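Local coordinates for protein lipase (PDB 5MAL) that hydrolyses triacylglycerols and other esters, including palmitoyl-CoA, as a secreted serine esterase of the GDSL family with a preference for medium-length acyl chains, at residues A[1-6]-A[44-49]. Numbering follows the deposited sequence.
Sequences ATDYVA and GTRFNF
R46 and D3 extend alongside each other from the same face of the sheet and form the charged pair of a contact between parallel strands 3-6 and 46-49, whose axes come within 4.8 Å. The R46 chain bends at chi3 (-37°), bringing D3 OD1 within 3.2 Å of R46 NE. That oxygen lies over one face of the guanidinium, well out of its plane, so the salt bridge is a matter of charge alone, with no N-H aimed at that oxygen. An alanine in place of D3 would remove the carboxylate and would probably leave the positive charge of R46 without this nearby counter-ion.

Y4, on the other face of the sheet with F47 and A6, is buried. Its CG stands anti to the backbone N (chi1 171°), as does that of F47, and the two rings are neighbours whose planes are tilted only slightly against each other, but the offset is so large that little of one ring lies over the other; Y4 CD2 comes 3.5 Å from F47 CD1. The methyl CG2 of T45 meets the Y4 ring at its edge and lies 3.7 Å from Y4 CB. Beyond this pair of strands, W38 of helix 34-40 packs edge-to-face with Y4, whose OH is hydrogen-bonded to S76 on the next strand.

The backbones join in parallel fashion. Y4 N gives a nearly straight bond (168°) to R46 O, N48 N reaches Y4 O at 2.8 Å almost along the C=O axis, and A6 N bonds N48 O; the bond from R46 N to T2 O is weak. These bonds add strand 46-49 to the five-stranded parallel sheet, of which it is an outermost strand within the chain. With helix 34-40 in the connection between the two strands and packed over the face bearing Y4, this is a beta-alpha-beta crossover in the three-layer alpha/beta/alpha fold of SGNH hydrolases.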
# COMPACT_ATOMS: atom_id res chain seq x y z
N ALA A 1 -10.89 -20.10 7.36
CA ALA A 1 -9.65 -19.81 6.65
C ALA A 1 -8.48 -20.40 7.43
O ALA A 1 -8.34 -21.62 7.48
CB ALA A 1 -9.47 -18.32 6.47
N THR A 2 -7.65 -19.50 7.96
CA THR A 2 -6.84 -19.71 9.17
C THR A 2 -5.92 -18.55 9.47
O THR A 2 -6.40 -17.43 9.60
CB THR A 2 -6.01 -21.00 9.15
OG1 THR A 2 -5.67 -21.36 7.79
CG2 THR A 2 -6.76 -22.12 9.87
N ASP A 3 -4.63 -18.83 9.66
CA ASP A 3 -3.75 -17.83 10.26
C ASP A 3 -3.28 -16.87 9.20
O ASP A 3 -2.44 -17.20 8.38
CB ASP A 3 -2.56 -18.48 10.96
CG ASP A 3 -2.98 -19.24 12.19
OD1 ASP A 3 -3.18 -18.59 13.24
OD2 ASP A 3 -3.11 -20.47 12.11
N TYR A 4 -3.84 -15.68 9.25
CA TYR A 4 -3.60 -14.63 8.30
C TYR A 4 -2.88 -13.50 9.02
O TYR A 4 -3.40 -12.95 9.99
CB TYR A 4 -4.93 -14.16 7.70
CG TYR A 4 -4.89 -12.92 6.84
CD1 TYR A 4 -3.77 -12.60 6.07
CD2 TYR A 4 -5.99 -12.05 6.80
CE1 TYR A 4 -3.76 -11.46 5.25
CE2 TYR A 4 -5.96 -10.90 6.01
CZ TYR A 4 -4.86 -10.62 5.24
OH TYR A 4 -4.83 -9.49 4.46
N VAL A 5 -1.67 -13.18 8.58
CA VAL A 5 -1.02 -11.98 9.09
C VAL A 5 -1.03 -10.91 8.02
O VAL A 5 -0.54 -11.12 6.91
CB VAL A 5 0.41 -12.21 9.53
CG1 VAL A 5 1.00 -10.90 10.06
CG2 VAL A 5 0.48 -13.32 10.60
N ALA A 6 -1.57 -9.75 8.37
CA ALA A 6 -1.61 -8.63 7.43
C ALA A 6 -0.65 -7.55 7.88
O ALA A 6 -0.87 -6.87 8.88
CB ALA A 6 -3.01 -8.09 7.31
N GLY A 44 -13.46 -18.23 10.01
CA GLY A 44 -12.48 -18.88 10.86
C GLY A 44 -11.08 -18.31 10.74
O GLY A 44 -10.12 -18.92 11.20
N THR A 45 -10.96 -17.13 10.15
CA THR A 45 -9.66 -16.48 10.02
C THR A 45 -9.12 -16.06 11.37
O THR A 45 -9.73 -15.26 12.08
CB THR A 45 -9.73 -15.23 9.12
OG1 THR A 45 -10.22 -15.61 7.83
CG2 THR A 45 -8.34 -14.63 8.96
N ARG A 46 -7.98 -16.62 11.74
CA ARG A 46 -7.23 -16.12 12.87
C ARG A 46 -6.43 -14.94 12.33
O ARG A 46 -5.41 -15.12 11.67
CB ARG A 46 -6.33 -17.19 13.48
CG ARG A 46 -6.15 -17.07 14.98
CD ARG A 46 -5.43 -18.29 15.54
NE ARG A 46 -5.83 -19.51 14.84
CZ ARG A 46 -5.49 -20.74 15.23
NH1 ARG A 46 -4.72 -20.91 16.30
NH2 ARG A 46 -5.90 -21.79 14.53
N PHE A 47 -6.94 -13.75 12.59
CA PHE A 47 -6.52 -12.55 11.89
C PHE A 47 -5.57 -11.69 12.72
O PHE A 47 -5.97 -10.98 13.64
CB PHE A 47 -7.78 -11.77 11.51
CG PHE A 47 -7.53 -10.48 10.79
CD1 PHE A 47 -6.58 -10.39 9.78
CD2 PHE A 47 -8.28 -9.36 11.10
CE1 PHE A 47 -6.39 -9.18 9.11
CE2 PHE A 47 -8.08 -8.16 10.44
CZ PHE A 47 -7.14 -8.08 9.44
N ASN A 48 -4.29 -11.76 12.39
CA ASN A 48 -3.30 -10.93 13.05
C ASN A 48 -2.94 -9.73 12.19
O ASN A 48 -2.17 -9.83 11.23
CB ASN A 48 -2.06 -11.75 13.41
CG ASN A 48 -2.24 -12.50 14.72
OD1 ASN A 48 -2.31 -11.90 15.79
ND2 ASN A 48 -2.31 -13.81 14.64
N PHE A 49 -3.50 -8.58 12.56
CA PHE A 49 -3.45 -7.39 11.74
C PHE A 49 -2.45 -6.44 12.35
O PHE A 49 -2.77 -5.77 13.34
CB PHE A 49 -4.85 -6.79 11.67
CG PHE A 49 -5.05 -5.76 10.59
CD1 PHE A 49 -4.11 -5.54 9.60
CD2 PHE A 49 -6.26 -5.07 10.54
CE1 PHE A 49 -4.34 -4.60 8.58
CE2 PHE A 49 -6.51 -4.14 9.52
CZ PHE A 49 -5.55 -3.91 8.54